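Local coordinates for protein mosquitocidal toxin (Bacillus sphaericus, PDB 2CB4) that probably transfers ADP-ribose from NAD to target proteins, this chain being the catalytic domain of a larger mosquito-killing toxin, at residues 56-61 / 160-165; 75-80 / 153-158; 124-129 / 179-184. The protein carries 1 engineered substitution. All coordinates share one frame; numbering follows the deposited sequence.

Contact 1 (56-61 / 160-165); sequences LHMREQ and GGIDIN
The guanidinium of Arg59 and the ring of His57 both meet segment 160-165 at their edges, not over their faces. Gly160 O lies in the guanidinium plane, 2.7 Å from Arg59 NH1, and the bond is nearly straight at 170°. The arginine chain bends at chi3, and the guanidinium meets Gly160 O edge-on through NH1, which also bonds Ala158 O. On His57, Asp163 CB sits at the ring edge, 3.9 Å from ND1; the two side chains run alongside each other with ring and carboxylate planes 80° apart. Between these groups lies a single beta bridge of Met58 with Ile162, flanked by the bonds Arg59 N to Gly161 O (3.0 Å) and Asp163 N to His57 O (2.8 Å). Beyond it, the selenium of Met58, a selenomethionine, rests 3.9 Å from Ile162 CG1. With CG anti to its backbone N (chi1 -176°), Asp163 N-caps helix 164-167 through OD1 to Ala166 N. The contact thus ties the loop after helix 36-44 to short strand 162-163. Its chemistry implies that NH1 of Arg59, gripped by two main-chain carbonyls, Gly160 O and Ala158 O, probably has its charge stabilised without a carboxylate in contact across these two segments.

Contact 2 (75-80 / 153-158); sequences EHRLLR and RYEIFA
Arg77 reaches across to Phe157 and Glu155 with a side chain extended from CG to NE. CB lies 3.6 Å from Phe157 CE1, and CG passes the same ring 3.6 Å from Phe157 CZ. CD then comes within 3.7 Å of Glu155 OE2. NE makes the salt bridge: it meets the anti lone pair of Glu155 OE2 at 2.8 Å, nearly in the guanidinium plane, though the guanidinium and carboxylate planes stand 89° apart. NH2 adds a weak bond to that oxygen, while NH1 pairs with Glu137. Glu155 is also held by Ser194 and Arg193. At the tip, Arg77 NH2 lies 3.3 Å from Arg153 NH2, two donors of like charge; one water accepts from both, weakly from Arg153, which would ease their repulsion. Leu79 CD2 lies over one face of the Arg153 guanidinium, 3.7 Å from Arg153 NH2. Behind these groups the strands run antiparallel, with Leu78-Ile156 and Arg80-Tyr154 as hydrogen-bonded pairs around Leu79-Glu155. Arg80 NH2 forms salt bridges with Asp256 and Asp82, while NH1 bonds Ser125 O. This pairing of Arg80 on strand 78-82 with Ser125 on the neighbouring strand is consistent with the Arg and Ser of the Arg-Ser-Glu ADP-ribosyltransferase fold.

Contact 3 (124-129 / 179-184); sequences VSTTRA and DQITFP. Engineered in segment 179-184: Gln180 (natural residue Glu).
Thr126 OG1 is set between its own backbone N and carbonyl carbon (chi1 63°), which carries it to Ile181 O at 2.8 Å. Ile181 O takes two donors from Thr126, the hydroxyl and, weakly, Thr126 N at 3.1 Å. In Gln180, chi2 -166° carries CD out in extension, and chi3 58° turns OE1 to Ser125 OG. The two strands are antiparallel neighbours in the sheet of the ADP-ribosyltransferase domain. Ser125-Thr126-Thr127 probably corresponds to the Ser-Thr-Ser/Thr motif of the Arg-Ser-Glu class, and Glu178 with position 180, Gln by engineering and Glu in nature, probably to its Glu-x-Glu motif. The Ser125 OG to Gln180 OE1 separation is too short to trust in detail. Ser125 OG also bonds Tyr114 OH, Thr182 OG1 gives weakly to Gln180 OE1, and Gln180 NE2 is held by Glu178. Thr126 OG1 lies at the ring edge of Phe183, in its plane, 3.4 Å from Phe183 CE2, and the two side chains cross at about a right angle. Val124 and Phe183 close one end as a hydrogen-bonded pair. At the other end Arg128 N reaches Asp179 O at 3.3 Å, and Arg128 CG comes within 3.9 Å of Ile181 CG1.

How the contacts relate
From the N terminus the chain first passes 56-61 in the loop after helix 36-44, then 75-80 leading into strand 78-82, then 124-129. Its return along 153-158 closes contact 2, and a few residues later 160-165 closes contact 1, so contact 2 nests inside contact 1. Segment 179-184 closes contact 3 last, and that contact crosses both others. All three reach the same mixed sheet: Leu79 N bonds Thr127 O between contacts 2 and 3, Ile162 N bonds Thr182 O between 1 and 3, and Glu60 O probably accepts from His76 NE2 between 1 and 2. Together they join the loop after helix 36-44 to strand 162-163, and through strand 180-184 to 123-131, 78-82 and 150-156.

Contact 1 (56-61 / 160-165)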
ATOM      1  N   LEU A  56      19.980 -42.234  -1.969  1.00 43.98           N
ATOM      2  CA  LEU A  56      19.540 -41.912  -0.623  1.00 41.93           C
ATOM      3  C   LEU A  56      19.023 -43.140   0.077  1.00 44.91           C
ATOM      4  O   LEU A  56      18.301 -43.948  -0.493  1.00 44.40           O
ATOM      5  CB  LEU A  56      18.457 -40.830  -0.644  1.00 41.04           C
ATOM      6  CG  LEU A  56      18.879 -39.473  -1.218  1.00 43.97           C
ATOM      7  CD1 LEU A  56      17.720 -38.502  -1.220  1.00 43.64           C
ATOM      8  CD2 LEU A  56      20.087 -38.886  -0.517  1.00 42.75           C
ATOM      9  N   HIS A  57      19.389 -43.272   1.333  1.00 41.80           N
ATOM     10  CA  HIS A  57      18.935 -44.385   2.112  1.00 42.23           C
ATOM     11  C   HIS A  57      17.883 -43.897   3.127  1.00 42.60           C
ATOM     12  O   HIS A  57      18.201 -43.142   4.051  1.00 43.33           O
ATOM     13  CB  HIS A  57      20.104 -45.074   2.803  1.00 44.95           C
ATOM     14  CG  HIS A  57      19.709 -46.315   3.534  1.00 51.21           C
ATOM     15  ND1 HIS A  57      19.174 -46.294   4.812  1.00 54.70           N
ATOM     16  CD2 HIS A  57      19.727 -47.618   3.163  1.00 54.33           C
ATOM     17  CE1 HIS A  57      18.900 -47.525   5.205  1.00 54.16           C
ATOM     18  NE2 HIS A  57      19.217 -48.348   4.217  1.00 54.58           N
HETATM   19  N   MSE A  58      16.630 -44.317   2.918  1.00 33.35           N
HETATM   20  CA  MSE A  58      15.506 -43.980   3.782  1.00 28.77           C
HETATM   21  C   MSE A  58      15.518 -44.862   5.029  1.00 38.46           C
HETATM   22  O   MSE A  58      15.877 -46.014   4.948  1.00 40.93           O
HETATM   23  CB  MSE A  58      14.242 -44.261   2.992  1.00 27.19           C
HETATM   24  CG  MSE A  58      14.073 -43.463   1.702  1.00 28.11           C
HETATM   25 SE   MSE A  58      14.860 -41.711   1.717  1.00 28.26          SE
HETATM   26  CE  MSE A  58      14.593 -41.237  -0.065  1.00 24.70           C
ATOM     27  N   ARG A  59      15.158 -44.327   6.197  1.00 37.32           N
ATOM     28  CA  ARG A  59      15.163 -45.154   7.402  1.00 36.91           C
ATOM     29  C   ARG A  59      14.188 -46.299   7.217  1.00 41.23           C
ATOM     30  O   ARG A  59      13.108 -46.150   6.627  1.00 39.64           O
ATOM     31  CB  ARG A  59      14.628 -44.396   8.592  1.00 35.25           C
ATOM     32  CG  ARG A  59      15.561 -43.608   9.396  1.00 35.26           C
ATOM     33  CD  ARG A  59      14.662 -42.583  10.042  1.00 40.39           C
ATOM     34  NE  ARG A  59      14.490 -42.865  11.441  1.00 36.39           N
ATOM     35  CZ  ARG A  59      13.369 -42.684  12.109  1.00 40.96           C
ATOM     36  NH1 ARG A  59      12.272 -42.237  11.501  1.00 18.70           N
ATOM     37  NH2 ARG A  59      13.349 -42.970  13.400  1.00 27.45           N
ATOM     38  N   GLU A  60      14.528 -47.376   7.897  1.00 40.42           N
ATOM     39  CA  GLU A  60      13.712 -48.587   7.850  1.00 41.40           C
ATOM     40  C   GLU A  60      13.018 -48.934   9.160  1.00 43.71           C
ATOM     41  O   GLU A  60      13.514 -48.660  10.254  1.00 39.34           O
ATOM     42  CB  GLU A  60      14.566 -49.798   7.318  1.00 42.92           C
ATOM     43  CG  GLU A  60      14.786 -49.823   5.768  1.00 52.27           C
ATOM     44  CD  GLU A  60      16.084 -50.503   5.396  1.00 89.95           C
ATOM     45  OE1 GLU A  60      16.566 -51.350   6.193  1.00 82.24           O
ATOM     46  OE2 GLU A  60      16.644 -50.174   4.322  1.00101.23           O
ATOM     47  N   GLN A  61      11.854 -49.541   9.030  1.00 45.71           N
ATOM     48  CA  GLN A  61      11.088 -49.977  10.196  1.00 47.68           C
ATOM     49  C   GLN A  61      10.647 -48.809  11.051  1.00 52.58           C
ATOM     50  O   GLN A  61      10.631 -48.897  12.278  1.00 50.40           O
ATOM     51  CB  GLN A  61      11.910 -50.946  11.039  1.00 49.48           C
ATOM     52  CG  GLN A  61      12.133 -52.281  10.318  1.00 67.76           C
ATOM     53  CD  GLN A  61      13.320 -53.033  10.860  1.00 90.87           C
ATOM     54  OE1 GLN A  61      14.209 -52.424  11.450  1.00 88.50           O
ATOM     55  NE2 GLN A  61      13.319 -54.322  10.660  1.00 83.20           N
ATOM     56  N   GLY A 160       9.290 -42.520   8.300  1.00 31.11           N
ATOM     57  CA  GLY A 160      10.218 -41.997   7.317  1.00 29.64           C
ATOM     58  C   GLY A 160      11.476 -41.330   7.804  1.00 31.00           C
ATOM     59  O   GLY A 160      12.032 -41.645   8.869  1.00 29.94           O
ATOM     60  N   GLY A 161      11.931 -40.408   6.964  1.00 28.57           N
ATOM     61  CA  GLY A 161      13.148 -39.668   7.188  1.00 29.06           C
ATOM     62  C   GLY A 161      14.288 -40.284   6.358  1.00 35.05           C
ATOM     63  O   GLY A 161      14.314 -41.488   6.132  1.00 36.00           O
ATOM     64  N   ILE A 162      15.223 -39.439   5.923  1.00 31.00           N
ATOM     65  CA  ILE A 162      16.407 -39.856   5.174  1.00 28.35           C
ATOM     66  C   ILE A 162      17.516 -40.103   6.172  1.00 32.73           C
ATOM     67  O   ILE A 162      17.821 -39.241   6.991  1.00 32.33           O
ATOM     68  CB  ILE A 162      16.881 -38.738   4.252  1.00 28.92           C
ATOM     69  CG1 ILE A 162      15.747 -38.286   3.337  1.00 27.48           C
ATOM     70  CG2 ILE A 162      18.110 -39.144   3.495  1.00 27.83           C
ATOM     71  CD1 ILE A 162      16.091 -36.957   2.616  1.00 25.34           C
ATOM     72  N   ASP A 163      18.110 -41.291   6.122  1.00 31.59           N
ATOM     73  CA  ASP A 163      19.231 -41.654   7.006  1.00 31.42           C
ATOM     74  C   ASP A 163      20.491 -41.086   6.345  1.00 38.15           C
ATOM     75  O   ASP A 163      21.047 -41.670   5.411  1.00 40.76           O
ATOM     76  CB  ASP A 163      19.336 -43.169   7.108  1.00 32.77           C
ATOM     77  CG  ASP A 163      20.408 -43.613   8.082  1.00 43.40           C
ATOM     78  OD1 ASP A 163      21.453 -42.932   8.187  1.00 43.53           O
ATOM     79  OD2 ASP A 163      20.197 -44.637   8.761  1.00 52.02           O
ATOM     80  N   ILE A 164      20.915 -39.915   6.800  1.00 33.55           N
ATOM     81  CA  ILE A 164      22.043 -39.203   6.208  1.00 31.69           C
ATOM     82  C   ILE A 164      23.367 -39.968   6.163  1.00 37.09           C
ATOM     83  O   ILE A 164      24.027 -40.041   5.133  1.00 37.21           O
ATOM     84  CB  ILE A 164      22.218 -37.782   6.865  1.00 32.49           C
ATOM     85  CG1 ILE A 164      20.957 -36.924   6.642  1.00 31.55           C
ATOM     86  CG2 ILE A 164      23.514 -37.091   6.378  1.00 29.08           C
ATOM     87  CD1 ILE A 164      20.581 -36.719   5.176  1.00 30.16           C
ATOM     88  N   ASN A 165      23.769 -40.513   7.292  1.00 34.40           N
ATOM     89  CA  ASN A 165      25.019 -41.230   7.342  1.00 35.06           C
ATOM     90  C   ASN A 165      25.059 -42.468   6.417  1.00 41.69           C
ATOM     91  O   ASN A 165      26.117 -42.829   5.926  1.00 43.12           O
ATOM     92  CB  ASN A 165      25.403 -41.560   8.792  1.00 31.83           C
ATOM     93  CG  ASN A 165      25.899 -40.336   9.561  1.00 43.51           C
ATOM     94  OD1 ASN A 165      25.986 -39.241   9.023  1.00 42.76           O
ATOM     95  ND2 ASN A 165      26.261 -40.529  10.820  1.00 35.66           N
TER

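Contact 2 (75-80 / 153-158)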
ATOM      1  N   GLU A  75      15.605 -47.594  19.174  1.00 36.86           N
ATOM      2  CA  GLU A  75      16.298 -47.549  17.898  1.00 37.72           C
ATOM      3  C   GLU A  75      15.726 -46.531  16.915  1.00 39.64           C
ATOM      4  O   GLU A  75      16.440 -46.055  16.040  1.00 40.33           O
ATOM      5  CB  GLU A  75      16.330 -48.992  17.324  1.00 39.83           C
ATOM      6  CG  GLU A  75      17.239 -49.206  16.127  1.00 56.88           C
ATOM      7  CD  GLU A  75      16.740 -50.325  15.221  1.00 96.71           C
ATOM      8  OE1 GLU A  75      16.072 -51.267  15.724  1.00116.45           O
ATOM      9  OE2 GLU A  75      17.004 -50.239  13.998  1.00 85.51           O
ATOM     10  N   HIS A  76      14.437 -46.166  17.089  1.00 32.12           N
ATOM     11  CA  HIS A  76      13.765 -45.189  16.229  1.00 31.42           C
ATOM     12  C   HIS A  76      13.446 -43.853  16.909  1.00 31.29           C
ATOM     13  O   HIS A  76      12.790 -42.996  16.327  1.00 29.29           O
ATOM     14  CB  HIS A  76      12.505 -45.801  15.575  1.00 32.86           C
ATOM     15  CG  HIS A  76      12.833 -46.911  14.638  1.00 37.00           C
ATOM     16  ND1 HIS A  76      12.917 -48.226  15.053  1.00 38.65           N
ATOM     17  CD2 HIS A  76      13.208 -46.894  13.335  1.00 38.73           C
ATOM     18  CE1 HIS A  76      13.298 -48.974  14.032  1.00 37.99           C
ATOM     19  NE2 HIS A  76      13.489 -48.190  12.983  1.00 38.43           N
ATOM     20  N   ARG A  77      13.934 -43.704  18.134  1.00 27.20           N
ATOM     21  CA  ARG A  77      13.740 -42.515  18.936  1.00 27.08           C
ATOM     22  C   ARG A  77      14.634 -41.379  18.426  1.00 32.03           C
ATOM     23  O   ARG A  77      15.888 -41.490  18.398  1.00 31.40           O
ATOM     24  CB  ARG A  77      14.062 -42.818  20.395  1.00 25.04           C
ATOM     25  CG  ARG A  77      13.735 -41.678  21.342  1.00 24.87           C
ATOM     26  CD  ARG A  77      13.764 -42.171  22.761  1.00 24.06           C
ATOM     27  NE  ARG A  77      13.490 -41.108  23.725  1.00 29.17           N
ATOM     28  CZ  ARG A  77      14.416 -40.494  24.449  1.00 42.79           C
ATOM     29  NH1 ARG A  77      15.693 -40.837  24.334  1.00 33.53           N
ATOM     30  NH2 ARG A  77      14.067 -39.540  25.306  1.00 29.85           N
ATOM     31  N   LEU A  78      13.978 -40.301  18.004  1.00 27.39           N
ATOM     32  CA  LEU A  78      14.676 -39.126  17.464  1.00 26.18           C
ATOM     33  C   LEU A  78      14.549 -37.927  18.413  1.00 28.90           C
ATOM     34  O   LEU A  78      13.610 -37.830  19.218  1.00 27.64           O
ATOM     35  CB  LEU A  78      14.131 -38.761  16.085  1.00 25.54           C
ATOM     36  CG  LEU A  78      14.161 -39.865  15.030  1.00 28.66           C
ATOM     37  CD1 LEU A  78      13.354 -39.417  13.809  1.00 27.66           C
ATOM     38  CD2 LEU A  78      15.628 -40.120  14.653  1.00 28.18           C
ATOM     39  N   LEU A  79      15.513 -37.028  18.313  1.00 25.34           N
ATOM     40  CA  LEU A  79      15.550 -35.839  19.150  1.00 24.73           C
ATOM     41  C   LEU A  79      15.778 -34.604  18.310  1.00 28.69           C
ATOM     42  O   LEU A  79      16.448 -34.642  17.281  1.00 28.35           O
ATOM     43  CB  LEU A  79      16.704 -35.941  20.173  1.00 24.32           C
ATOM     44  CG  LEU A  79      16.776 -37.168  21.090  1.00 27.63           C
ATOM     45  CD1 LEU A  79      18.097 -37.093  21.860  1.00 26.98           C
ATOM     46  CD2 LEU A  79      15.568 -37.191  22.049  1.00 25.55           C
ATOM     47  N   ARG A  80      15.244 -33.491  18.783  1.00 25.48           N
ATOM     48  CA  ARG A  80      15.454 -32.205  18.126  1.00 24.06           C
ATOM     49  C   ARG A  80      15.589 -31.095  19.159  1.00 26.97           C
ATOM     50  O   ARG A  80      14.702 -30.888  19.976  1.00 26.65           O
ATOM     51  CB  ARG A  80      14.361 -31.852  17.113  1.00 19.78           C
ATOM     52  CG  ARG A  80      14.606 -30.490  16.565  1.00 20.55           C
ATOM     53  CD  ARG A  80      13.839 -30.181  15.315  1.00 25.72           C
ATOM     54  NE  ARG A  80      13.934 -28.755  15.058  1.00 23.43           N
ATOM     55  CZ  ARG A  80      14.694 -28.181  14.131  1.00 34.51           C
ATOM     56  NH1 ARG A  80      15.422 -28.901  13.293  1.00 26.95           N
ATOM     57  NH2 ARG A  80      14.695 -26.867  14.031  1.00 24.71           N
ATOM     58  N   ARG A 153      14.454 -29.940  24.187  1.00 24.42           N
ATOM     59  CA  ARG A 153      14.909 -31.141  23.506  1.00 23.29           C
ATOM     60  C   ARG A 153      13.650 -31.970  23.266  1.00 26.31           C
ATOM     61  O   ARG A 153      13.126 -32.602  24.179  1.00 26.06           O
ATOM     62  CB  ARG A 153      15.903 -31.930  24.363  1.00 22.13           C
ATOM     63  CG  ARG A 153      16.743 -32.949  23.523  1.00 24.18           C
ATOM     64  CD  ARG A 153      17.503 -33.856  24.484  1.00 28.54           C
ATOM     65  NE  ARG A 153      16.628 -34.918  24.900  1.00 37.89           N
ATOM     66  CZ  ARG A 153      17.029 -36.078  25.379  1.00 47.41           C
ATOM     67  NH1 ARG A 153      18.313 -36.321  25.536  1.00 31.55           N
ATOM     68  NH2 ARG A 153      16.129 -36.987  25.703  1.00 37.70           N
ATOM     69  N   TYR A 154      13.143 -31.915  22.043  1.00 22.01           N
ATOM     70  CA  TYR A 154      11.938 -32.633  21.670  1.00 21.52           C
ATOM     71  C   TYR A 154      12.231 -34.081  21.324  1.00 25.46           C
ATOM     72  O   TYR A 154      13.260 -34.377  20.687  1.00 23.39           O
ATOM     73  CB  TYR A 154      11.232 -31.930  20.480  1.00 22.50           C
ATOM     74  CG  TYR A 154      10.636 -30.583  20.863  1.00 24.70           C
ATOM     75  CD1 TYR A 154       9.322 -30.494  21.324  1.00 26.39           C
ATOM     76  CD2 TYR A 154      11.404 -29.388  20.792  1.00 24.95           C
ATOM     77  CE1 TYR A 154       8.765 -29.276  21.699  1.00 26.39           C
ATOM     78  CE2 TYR A 154      10.840 -28.144  21.170  1.00 24.80           C
ATOM     79  CZ  TYR A 154       9.526 -28.120  21.628  1.00 29.48           C
ATOM     80  OH  TYR A 154       8.962 -26.957  22.015  1.00 26.70           O
ATOM     81  N   GLU A 155      11.297 -34.957  21.729  1.00 22.76           N
ATOM     82  CA  GLU A 155      11.337 -36.403  21.491  1.00 22.54           C
ATOM     83  C   GLU A 155      10.325 -36.738  20.402  1.00 26.96           C
ATOM     84  O   GLU A 155       9.134 -36.445  20.514  1.00 26.60           O
ATOM     85  CB  GLU A 155      11.009 -37.173  22.773  1.00 23.58           C
ATOM     86  CG  GLU A 155      10.971 -38.683  22.600  1.00 26.59           C
ATOM     87  CD  GLU A 155      10.317 -39.362  23.777  1.00 38.14           C
ATOM     88  OE1 GLU A 155       9.263 -38.878  24.248  1.00 26.78           O
ATOM     89  OE2 GLU A 155      10.887 -40.347  24.282  1.00 34.36           O
ATOM     90  N   ILE A 156      10.823 -37.351  19.341  1.00 23.86           N
ATOM     91  CA  ILE A 156      10.016 -37.663  18.167  1.00 22.55           C
ATOM     92  C   ILE A 156      10.049 -39.153  17.750  1.00 27.12           C
ATOM     93  O   ILE A 156      11.088 -39.823  17.859  1.00 26.68           O
ATOM     94  CB  ILE A 156      10.608 -36.814  16.973  1.00 24.08           C
ATOM     95  CG1 ILE A 156      10.584 -35.316  17.321  1.00 23.55           C
ATOM     96  CG2 ILE A 156       9.934 -37.138  15.631  1.00 22.26           C
ATOM     97  CD1 ILE A 156      11.682 -34.517  16.691  1.00 21.52           C
ATOM     98  N   PHE A 157       8.916 -39.628  17.234  1.00 23.93           N
ATOM     99  CA  PHE A 157       8.750 -40.988  16.665  1.00 23.25           C
ATOM    100  C   PHE A 157       7.885 -40.708  15.458  1.00 26.82           C
ATOM    101  O   PHE A 157       6.721 -40.404  15.584  1.00 26.19           O
ATOM    102  CB  PHE A 157       8.033 -41.945  17.616  1.00 24.02           C
ATOM    103  CG  PHE A 157       8.846 -42.293  18.849  1.00 24.85           C
ATOM    104  CD1 PHE A 157       9.831 -43.284  18.790  1.00 26.65           C
ATOM    105  CD2 PHE A 157       8.644 -41.611  20.054  1.00 24.74           C
ATOM    106  CE1 PHE A 157      10.563 -43.613  19.924  1.00 27.07           C
ATOM    107  CE2 PHE A 157       9.374 -41.936  21.179  1.00 27.71           C
ATOM    108  CZ  PHE A 157      10.338 -42.951  21.113  1.00 26.11           C
ATOM    109  N   ALA A 158       8.492 -40.746  14.284  1.00 22.79           N
ATOM    110  CA  ALA A 158       7.806 -40.399  13.058  1.00 22.59           C
ATOM    111  C   ALA A 158       8.098 -41.433  11.972  1.00 31.14           C
ATOM    112  O   ALA A 158       9.138 -42.105  11.987  1.00 33.67           O
ATOM    113  CB  ALA A 158       8.337 -38.979  12.579  1.00 22.35           C
TER
HETATM  114  O   HOH W   1      10.818 -42.555  14.577  1.00 32.07           O
HETATM  115  O   HOH W   2      15.718 -38.737  27.758  1.00 36.80           O

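Contact 3 (124-129 / 179-184)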
ATOM      1  N   VAL A 124      13.925 -30.593   7.639  1.00 23.92           N
ATOM      2  CA  VAL A 124      13.981 -30.371   9.076  1.00 21.62           C
ATOM      3  C   VAL A 124      14.878 -31.452   9.655  1.00 27.18           C
ATOM      4  O   VAL A 124      14.737 -32.583   9.350  1.00 25.25           O
ATOM      5  CB  VAL A 124      12.541 -30.399   9.735  1.00 22.44           C
ATOM      6  CG1 VAL A 124      12.624 -30.522  11.258  1.00 20.50           C
ATOM      7  CG2 VAL A 124      11.784 -29.186   9.337  1.00 20.68           C
ATOM      8  N   SER A 125      15.838 -31.108  10.465  1.00 29.43           N
ATOM      9  CA  SER A 125      16.689 -32.158  11.002  1.00 30.60           C
ATOM     10  C   SER A 125      16.270 -32.691  12.348  1.00 34.39           C
ATOM     11  O   SER A 125      15.648 -32.011  13.138  1.00 32.02           O
ATOM     12  CB  SER A 125      18.135 -31.635  11.153  1.00 32.54           C
ATOM     13  OG  SER A 125      18.720 -31.593   9.871  1.00 51.61           O
ATOM     14  N   THR A 126      16.739 -33.886  12.642  1.00 34.03           N
ATOM     15  CA  THR A 126      16.584 -34.518  13.962  1.00 33.32           C
ATOM     16  C   THR A 126      17.916 -35.282  14.135  1.00 33.03           C
ATOM     17  O   THR A 126      18.676 -35.455  13.215  1.00 31.36           O
ATOM     18  CB  THR A 126      15.343 -35.431  14.071  1.00 32.88           C
ATOM     19  OG1 THR A 126      15.510 -36.498  13.144  1.00 38.29           O
ATOM     20  CG2 THR A 126      14.018 -34.625  13.671  1.00 23.24           C
ATOM     21  N   THR A 127      18.224 -35.690  15.355  1.00 27.73           N
ATOM     22  CA  THR A 127      19.418 -36.444  15.646  1.00 27.31           C
ATOM     23  C   THR A 127      18.935 -37.667  16.439  1.00 31.70           C
ATOM     24  O   THR A 127      17.936 -37.614  17.138  1.00 29.38           O
ATOM     25  CB  THR A 127      20.498 -35.591  16.416  1.00 30.38           C
ATOM     26  OG1 THR A 127      21.705 -36.353  16.559  1.00 35.06           O
ATOM     27  CG2 THR A 127      20.017 -35.181  17.807  1.00 22.01           C
ATOM     28  N   ARG A 128      19.644 -38.776  16.316  1.00 30.64           N
ATOM     29  CA  ARG A 128      19.249 -39.995  17.018  1.00 29.74           C
ATOM     30  C   ARG A 128      19.546 -39.980  18.489  1.00 31.16           C
ATOM     31  O   ARG A 128      20.590 -39.493  18.903  1.00 29.55           O
ATOM     32  CB  ARG A 128      19.940 -41.214  16.395  1.00 29.14           C
ATOM     33  CG  ARG A 128      19.763 -41.334  14.874  1.00 37.81           C
ATOM     34  CD  ARG A 128      20.362 -42.624  14.355  1.00 38.85           C
ATOM     35  NE  ARG A 128      19.634 -43.778  14.860  1.00 55.07           N
ATOM     36  CZ  ARG A 128      20.165 -44.978  15.086  1.00 71.86           C
ATOM     37  NH1 ARG A 128      21.446 -45.198  14.849  1.00 69.04           N
ATOM     38  NH2 ARG A 128      19.406 -45.963  15.556  1.00 48.33           N
ATOM     39  N   ALA A 129      18.633 -40.560  19.280  1.00 28.19           N
ATOM     40  CA  ALA A 129      18.866 -40.717  20.709  1.00 28.18           C
ATOM     41  C   ALA A 129      20.045 -41.747  20.796  1.00 34.45           C
ATOM     42  O   ALA A 129      20.180 -42.642  19.943  1.00 33.47           O
ATOM     43  CB  ALA A 129      17.617 -41.253  21.388  1.00 28.16           C
ATOM     44  N   ASP A 179      24.845 -37.544  13.364  1.00 51.80           N
ATOM     45  CA  ASP A 179      23.962 -38.697  13.186  1.00 50.69           C
ATOM     46  C   ASP A 179      22.540 -38.254  12.914  1.00 48.16           C
ATOM     47  O   ASP A 179      21.658 -38.559  13.716  1.00 46.67           O
ATOM     48  CB  ASP A 179      23.932 -39.563  14.437  1.00 53.82           C
ATOM     49  CG  ASP A 179      25.300 -40.037  14.859  1.00 84.47           C
ATOM     50  OD1 ASP A 179      26.109 -40.425  13.970  1.00 87.49           O
ATOM     51  OD2 ASP A 179      25.562 -40.035  16.087  1.00 97.47           O
ATOM     52  N   GLN A 180      22.317 -37.561  11.799  1.00 40.46           N
ATOM     53  CA  GLN A 180      21.007 -37.003  11.486  1.00 38.20           C
ATOM     54  C   GLN A 180      20.080 -37.824  10.716  1.00 39.19           C
ATOM     55  O   GLN A 180      20.494 -38.518   9.767  1.00 40.95           O
ATOM     56  CB  GLN A 180      21.199 -35.852  10.537  1.00 38.89           C
ATOM     57  CG  GLN A 180      21.323 -34.519  11.081  1.00 45.16           C
ATOM     58  CD  GLN A 180      21.173 -33.477   9.962  1.00 51.15           C
ATOM     59  OE1 GLN A 180      20.145 -33.412   9.226  1.00 32.36           O
ATOM     60  NE2 GLN A 180      22.196 -32.667   9.781  1.00 39.29           N
ATOM     61  N   ILE A 181      18.794 -37.595  10.975  1.00 30.13           N
ATOM     62  CA  ILE A 181      17.736 -38.178  10.197  1.00 27.02           C
ATOM     63  C   ILE A 181      16.982 -36.926   9.729  1.00 30.85           C
ATOM     64  O   ILE A 181      16.551 -36.144  10.555  1.00 31.84           O
ATOM     65  CB  ILE A 181      16.859 -39.103  11.037  1.00 27.90           C
ATOM     66  CG1 ILE A 181      17.714 -40.055  11.873  1.00 26.59           C
ATOM     67  CG2 ILE A 181      15.742 -39.663  10.150  1.00 24.72           C
ATOM     68  CD1 ILE A 181      18.729 -41.054  10.962  1.00 22.96           C
ATOM     69  N   THR A 182      16.938 -36.685   8.418  1.00 25.75           N
ATOM     70  CA  THR A 182      16.325 -35.488   7.839  1.00 24.96           C
ATOM     71  C   THR A 182      14.918 -35.747   7.315  1.00 32.81           C
ATOM     72  O   THR A 182      14.664 -36.836   6.750  1.00 33.58           O
ATOM     73  CB  THR A 182      17.197 -34.961   6.672  1.00 30.53           C
ATOM     74  OG1 THR A 182      18.507 -34.661   7.158  1.00 32.65           O
ATOM     75  CG2 THR A 182      16.601 -33.731   6.023  1.00 19.52           C
ATOM     76  N   PHE A 183      14.020 -34.749   7.506  1.00 27.71           N
ATOM     77  CA  PHE A 183      12.632 -34.852   7.083  1.00 24.99           C
ATOM     78  C   PHE A 183      12.254 -33.796   6.082  1.00 31.50           C
ATOM     79  O   PHE A 183      12.049 -32.645   6.435  1.00 31.51           O
ATOM     80  CB  PHE A 183      11.690 -34.811   8.288  1.00 24.86           C
ATOM     81  CG  PHE A 183      11.820 -36.006   9.192  1.00 25.14           C
ATOM     82  CD1 PHE A 183      10.893 -37.058   9.135  1.00 26.03           C
ATOM     83  CD2 PHE A 183      12.881 -36.101  10.075  1.00 25.95           C
ATOM     84  CE1 PHE A 183      11.034 -38.169   9.950  1.00 26.10           C
ATOM     85  CE2 PHE A 183      13.027 -37.215  10.908  1.00 27.73           C
ATOM     86  CZ  PHE A 183      12.111 -38.261  10.837  1.00 25.01           C
ATOM     87  N   PRO A 184      12.136 -34.195   4.814  1.00 30.04           N
ATOM     88  CA  PRO A 184      11.739 -33.244   3.773  1.00 28.41           C
ATOM     89  C   PRO A 184      10.269 -32.920   4.057  1.00 31.59           C
ATOM     90  O   PRO A 184       9.440 -33.834   4.198  1.00 30.62           O
ATOM     91  CB  PRO A 184      11.895 -34.068   2.457  1.00 29.47           C
ATOM     92  CG  PRO A 184      12.778 -35.219   2.804  1.00 33.47           C
ATOM     93  CD  PRO A 184      12.432 -35.540   4.250  1.00 29.72           C
TER